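Local coordinates for elongation factor G (Thermus thermophilus, PDB 2DY1), which binds GTP with a magnesium ion and probably acts as a GTPase elongation factor in the translocation step of protein synthesis, at residues A[95-108]-A[125-138]. Sequence-based numbering, arbitrary orientation.
With GTP (guanosine-5'-triphosphate), chain C.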
loop_
_atom_site.group_PDB
_atom_site.type_symbol
_atom_site.label_atom_id
_atom_site.label_comp_id
_atom_site.label_asym_id
_atom_site.label_seq_id
_atom_site.Cartn_x
_atom_site.Cartn_y
_atom_site.Cartn_z
ATOM N N LEU A 95 -8.301 7.947 -0.397
ATOM C CA LEU A 95 -7.994 9.196 -1.085
ATOM C C LEU A 95 -8.602 9.177 -2.492
ATOM O O LEU A 95 -9.140 10.187 -2.955
ATOM C CB LEU A 95 -6.469 9.430 -1.110
ATOM C CG LEU A 95 -5.928 9.863 0.269
ATOM C CD1 LEU A 95 -4.428 9.679 0.326
ATOM C CD2 LEU A 95 -6.335 11.312 0.569
ATOM N N GLU A 96 -8.525 8.032 -3.168
ATOM C CA GLU A 96 -9.120 7.885 -4.511
ATOM C C GLU A 96 -10.603 8.202 -4.487
ATOM O O GLU A 96 -11.157 8.783 -5.436
ATOM C CB GLU A 96 -9.036 6.441 -4.984
ATOM C CG GLU A 96 -7.853 6.021 -5.730
ATOM C CD GLU A 96 -8.168 4.750 -6.496
ATOM O OE1 GLU A 96 -7.270 4.217 -7.138
ATOM O OE2 GLU A 96 -9.338 4.295 -6.458
ATOM N N ALA A 97 -11.257 7.777 -3.408
ATOM C CA ALA A 97 -12.682 7.937 -3.224
ATOM C C ALA A 97 -13.166 9.309 -2.832
ATOM O O ALA A 97 -14.344 9.580 -2.932
ATOM C CB ALA A 97 -13.169 6.932 -2.162
ATOM N N ALA A 98 -12.264 10.174 -2.377
ATOM C CA ALA A 98 -12.675 11.490 -1.881
ATOM C C ALA A 98 -12.327 12.620 -2.826
ATOM O O ALA A 98 -11.546 12.423 -3.740
ATOM C CB ALA A 98 -12.010 11.743 -0.529
ATOM N N ASP A 99 -12.901 13.793 -2.560
ATOM C CA ASP A 99 -12.619 14.966 -3.372
ATOM C C ASP A 99 -11.676 15.933 -2.647
ATOM O O ASP A 99 -11.309 16.982 -3.201
ATOM C CB ASP A 99 -13.922 15.692 -3.749
ATOM C CG ASP A 99 -14.861 14.820 -4.561
ATOM O OD1 ASP A 99 -14.375 13.904 -5.255
ATOM O OD2 ASP A 99 -16.094 15.063 -4.505
ATOM N N ALA A 100 -11.277 15.588 -1.422
ATOM C CA ALA A 100 -10.356 16.429 -0.641
ATOM C C ALA A 100 -9.799 15.579 0.484
ATOM O O ALA A 100 -10.409 14.574 0.867
ATOM C CB ALA A 100 -11.081 17.633 -0.056
ATOM N N ALA A 101 -8.639 15.988 1.001
ATOM C CA ALA A 101 -8.013 15.270 2.103
ATOM C C ALA A 101 -7.961 16.159 3.343
ATOM O O ALA A 101 -7.579 17.320 3.257
ATOM C CB ALA A 101 -6.605 14.871 1.718
ATOM N N LEU A 102 -8.388 15.619 4.481
ATOM C CA LEU A 102 -8.306 16.317 5.769
ATOM C C LEU A 102 -7.141 15.586 6.419
ATOM O O LEU A 102 -7.227 14.387 6.685
ATOM C CB LEU A 102 -9.587 16.118 6.584
ATOM C CG LEU A 102 -9.546 16.615 8.041
ATOM C CD1 LEU A 102 -9.215 18.141 8.088
ATOM C CD2 LEU A 102 -10.914 16.366 8.716
ATOM N N VAL A 103 -6.061 16.306 6.684
ATOM C CA VAL A 103 -4.841 15.690 7.197
ATOM C C VAL A 103 -4.644 16.021 8.664
ATOM O O VAL A 103 -4.408 17.166 9.008
ATOM C CB VAL A 103 -3.618 16.200 6.361
ATOM C CG1 VAL A 103 -2.345 15.474 6.772
ATOM C CG2 VAL A 103 -3.893 16.005 4.839
ATOM N N ALA A 104 -4.767 15.006 9.530
ATOM C CA ALA A 104 -4.597 15.202 10.968
ATOM C C ALA A 104 -3.114 15.254 11.275
ATOM O O ALA A 104 -2.326 14.450 10.760
ATOM C CB ALA A 104 -5.223 14.044 11.750
ATOM N N VAL A 105 -2.744 16.222 12.108
ATOM C CA VAL A 105 -1.354 16.402 12.518
ATOM C C VAL A 105 -1.345 16.615 14.031
ATOM O O VAL A 105 -1.979 17.533 14.545
ATOM C CB VAL A 105 -0.728 17.658 11.829
ATOM C CG1 VAL A 105 0.672 17.968 12.417
ATOM C CG2 VAL A 105 -0.633 17.423 10.336
ATOM N N SER A 106 -0.623 15.759 14.752
ATOM C CA SER A 106 -0.520 15.902 16.205
ATOM C C SER A 106 0.375 17.105 16.534
ATOM O O SER A 106 1.460 17.242 15.968
ATOM C CB SER A 106 0.101 14.627 16.801
ATOM O OG SER A 106 0.620 14.888 18.091
ATOM N N ALA A 107 -0.077 17.967 17.439
ATOM C CA ALA A 107 0.699 19.141 17.810
ATOM C C ALA A 107 2.004 18.733 18.486
ATOM O O ALA A 107 2.958 19.501 18.503
ATOM C CB ALA A 107 -0.109 20.041 18.737
ATOM N N GLU A 108 2.045 17.524 19.023
ATOM C CA GLU A 108 3.251 17.027 19.689
ATOM C C GLU A 108 4.342 16.664 18.699
ATOM O O GLU A 108 5.519 16.943 18.908
ATOM C CB GLU A 108 3.000 15.722 20.430
ATOM C CG GLU A 108 2.016 15.673 21.526
ATOM C CD GLU A 108 2.522 14.744 22.610
ATOM O OE1 GLU A 108 3.037 15.255 23.627
ATOM O OE2 GLU A 108 2.433 13.509 22.430
ATOM N N LEU A 125 -3.174 13.018 -6.753
ATOM C CA LEU A 125 -4.570 12.864 -7.170
ATOM C C LEU A 125 -5.198 14.215 -7.484
ATOM O O LEU A 125 -6.328 14.277 -7.962
ATOM C CB LEU A 125 -5.391 12.174 -6.071
ATOM C CG LEU A 125 -5.172 10.663 -5.985
ATOM C CD1 LEU A 125 -5.714 10.163 -4.663
ATOM C CD2 LEU A 125 -5.881 9.940 -7.136
ATOM N N GLY A 126 -4.467 15.292 -7.199
ATOM C CA GLY A 126 -4.970 16.632 -7.464
ATOM C C GLY A 126 -5.987 17.097 -6.446
ATOM O O GLY A 126 -6.838 17.944 -6.734
ATOM N N LEU A 127 -5.889 16.555 -5.236
ATOM C CA LEU A 127 -6.830 16.895 -4.191
ATOM C C LEU A 127 -6.509 18.066 -3.291
ATOM O O LEU A 127 -5.374 18.229 -2.876
ATOM C CB LEU A 127 -7.014 15.701 -3.239
ATOM C CG LEU A 127 -7.500 14.372 -3.826
ATOM C CD1 LEU A 127 -7.743 13.389 -2.645
ATOM C CD2 LEU A 127 -8.769 14.571 -4.635
ATOM N N PRO A 128 -7.521 18.884 -2.970
ATOM C CA PRO A 128 -7.346 20.020 -2.064
ATOM C C PRO A 128 -6.996 19.370 -0.716
ATOM O O PRO A 128 -7.382 18.219 -0.448
ATOM C CB PRO A 128 -8.734 20.634 -1.995
ATOM C CG PRO A 128 -9.256 20.391 -3.412
ATOM C CD PRO A 128 -8.830 18.961 -3.658
ATOM N N ARG A 129 -6.276 20.098 0.129
ATOM C CA ARG A 129 -5.886 19.587 1.436
ATOM C C ARG A 129 -6.143 20.630 2.517
ATOM O O ARG A 129 -5.977 21.835 2.294
ATOM C CB ARG A 129 -4.396 19.225 1.460
ATOM C CG ARG A 129 -4.052 17.826 0.929
ATOM C CD ARG A 129 -2.798 17.902 0.072
ATOM N NE ARG A 129 -3.159 18.546 -1.195
ATOM C CZ ARG A 129 -2.313 19.214 -1.965
ATOM N NH1 ARG A 129 -1.037 19.339 -1.609
ATOM N NH2 ARG A 129 -2.752 19.770 -3.086
ATOM N N MET A 130 -6.597 20.158 3.673
ATOM C CA MET A 130 -6.835 20.997 4.852
ATOM C C MET A 130 -6.134 20.222 5.966
ATOM O O MET A 130 -6.053 19.005 5.897
ATOM C CB MET A 130 -8.346 21.109 5.139
ATOM C CG MET A 130 -8.752 21.542 6.528
ATOM S SD MET A 130 -10.584 21.459 6.661
ATOM C CE MET A 130 -10.960 22.818 5.580
ATOM N N VAL A 131 -5.590 20.925 6.955
ATOM C CA VAL A 131 -4.905 20.281 8.079
ATOM C C VAL A 131 -5.727 20.484 9.328
ATOM O O VAL A 131 -6.297 21.558 9.519
ATOM C CB VAL A 131 -3.534 20.963 8.353
ATOM C CG1 VAL A 131 -2.911 20.444 9.659
ATOM C CG2 VAL A 131 -2.582 20.712 7.186
ATOM N N VAL A 132 -5.810 19.460 10.177
ATOM C CA VAL A 132 -6.470 19.631 11.471
ATOM C C VAL A 132 -5.432 19.243 12.523
ATOM O O VAL A 132 -4.869 18.151 12.494
ATOM C CB VAL A 132 -7.806 18.804 11.624
ATOM C CG1 VAL A 132 -7.599 17.330 11.359
ATOM C CG2 VAL A 132 -8.382 19.036 13.024
ATOM N N VAL A 133 -5.147 20.177 13.428
ATOM C CA VAL A 133 -4.154 19.952 14.476
ATOM C C VAL A 133 -4.829 19.426 15.721
ATOM O O VAL A 133 -5.702 20.079 16.315
ATOM C CB VAL A 133 -3.414 21.256 14.803
ATOM C CG1 VAL A 133 -2.434 21.004 15.964
ATOM C CG2 VAL A 133 -2.676 21.751 13.559
ATOM N N THR A 134 -4.409 18.222 16.095
ATOM C CA THR A 134 -4.942 17.516 17.258
ATOM C C THR A 134 -3.942 17.479 18.405
ATOM O O THR A 134 -2.803 17.894 18.259
ATOM C CB THR A 134 -5.213 16.063 16.899
ATOM O OG1 THR A 134 -3.974 15.468 16.466
ATOM C CG2 THR A 134 -6.262 15.979 15.773
ATOM N N LYS A 135 -4.402 16.961 19.542
ATOM C CA LYS A 135 -3.552 16.765 20.719
ATOM C C LYS A 135 -2.826 17.979 21.301
ATOM O O LYS A 135 -1.822 17.822 22.009
ATOM C CB LYS A 135 -2.523 15.662 20.411
ATOM C CG LYS A 135 -3.159 14.327 20.037
ATOM C CD LYS A 135 -2.095 13.212 19.943
ATOM C CE LYS A 135 -2.727 11.825 19.809
ATOM N NZ LYS A 135 -1.718 10.705 19.920
ATOM N N LEU A 136 -3.306 19.190 21.021
ATOM C CA LEU A 136 -2.624 20.346 21.594
ATOM C C LEU A 136 -2.736 20.313 23.131
ATOM O O LEU A 136 -1.918 20.934 23.822
ATOM C CB LEU A 136 -3.209 21.653 21.039
ATOM C CG LEU A 136 -2.480 22.942 21.451
ATOM C CD1 LEU A 136 -1.061 22.920 20.900
ATOM C CD2 LEU A 136 -3.233 24.169 20.939
ATOM N N ASP A 137 -3.704 19.573 23.664
ATOM C CA ASP A 137 -3.883 19.498 25.119
ATOM C C ASP A 137 -2.706 18.812 25.787
ATOM O O ASP A 137 -2.528 18.914 27.010
ATOM C CB ASP A 137 -5.181 18.770 25.486
ATOM C CG ASP A 137 -5.245 17.359 24.915
ATOM O OD1 ASP A 137 -5.117 17.219 23.672
ATOM O OD2 ASP A 137 -5.431 16.401 25.707
ATOM N N LYS A 138 -1.896 18.116 24.997
ATOM C CA LYS A 138 -0.738 17.447 25.558
ATOM C C LYS A 138 0.438 18.412 25.800
ATOM O O LYS A 138 1.456 18.009 26.360
ATOM C CB LYS A 138 -0.358 16.247 24.684
ATOM C CG LYS A 138 -1.518 15.253 24.587
ATOM C CD LYS A 138 -1.178 13.970 23.839
ATOM C CE LYS A 138 -0.426 12.981 24.718
ATOM N NZ LYS A 138 -0.160 11.710 23.980
HETATM P PG GTP C . -4.490 5.277 13.533
HETATM O O1G GTP C . -3.726 4.059 14.249
HETATM O O2G GTP C . -5.931 4.776 13.036
HETATM O O3G GTP C . -3.703 5.893 12.440
HETATM O O3B GTP C . -4.723 6.295 14.759
HETATM P PB GTP C . -5.753 7.526 14.748
HETATM O O1B GTP C . -5.153 8.638 13.974
HETATM O O2B GTP C . -7.096 7.049 14.340
HETATM O O3A GTP C . -5.709 7.994 16.281
HETATM P PA GTP C . -6.748 7.505 17.402
HETATM O O1A GTP C . -8.022 8.237 17.229
HETATM O O2A GTP C . -6.775 6.025 17.414
HETATM O "O5'" GTP C . -6.071 8.036 18.759
HETATM C "C5'" GTP C . -4.911 7.366 19.253
HETATM C "C4'" GTP C . -4.656 7.770 20.704
HETATM O "O4'" GTP C . -4.625 9.207 20.729
HETATM C "C3'" GTP C . -5.838 7.346 21.579
HETATM O "O3'" GTP C . -5.366 7.070 22.900
HETATM C "C2'" GTP C . -6.719 8.594 21.581
HETATM O "O2'" GTP C . -7.474 8.639 22.795
HETATM C "C1'" GTP C . -5.625 9.659 21.654
HETATM N N9 GTP C . -6.095 11.001 21.243
HETATM C C8 GTP C . -6.702 11.302 20.096
HETATM N N7 GTP C . -6.857 12.621 20.005
HETATM C C5 GTP C . -6.350 13.169 21.106
HETATM C C6 GTP C . -6.232 14.478 21.560
HETATM O O6 GTP C . -6.598 15.435 20.879
HETATM N N1 GTP C . -5.645 14.702 22.812
HETATM C C2 GTP C . -5.188 13.619 23.573
HETATM N N2 GTP C . -4.626 13.826 24.761
HETATM N N3 GTP C . -5.314 12.370 23.099
HETATM C C4 GTP C . -5.874 12.134 21.904
#
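A101 and R129 stand side by side at the start of a parallel strand pair, 100-106 with 129-134, which seven backbone hydrogen bonds join from A101 N to P128 O (2.9 Å) through to A107 N and T134 O. CG of R129 lies 4.0 Å from A101 CB; beyond it the chain bends at chi2 (138°) and chi3 (-73°) and folds back, bringing NE and NH2 side-on to L127 O, in the guanidinium plane, while NH1 pairs with E123 and W119 adds a cation-pi contact. With an alanine here instead of R129, L127 O would probably lose both these donors and E123 its charged mate. On the other sheet face, L102 CD1 touches V132 CG1 and M130 CG. Where the strands end, K135 runs extended across one face of the guanine: CB lies near S106 OG, CG is 3.4 Å from GTP C6, CD packs on S106 OG at 3.7 Å, CE approaches GTP O4', and NZ hydrogen-bonds to G19 O and, weakly, to GTP O4'. Its backbone N donates to GTP O6 (3.0 Å), and D137 takes N1 at OD1 (2.7 Å) and N2 at OD2, the guanine recognition expected of the TKLD form of the NKxD motif in translational GTPases. Past the strand ends, E108 OE2 makes a salt bridge to K138 NZ (3.5 Å). The two strands are the outer members of a beta-alpha-beta crossover through helix 113-124, which covers V103 and R129; helix 261-271 packs on L102 and M130, and strands 9-16 and 248-252 flank the pair within the central sheet.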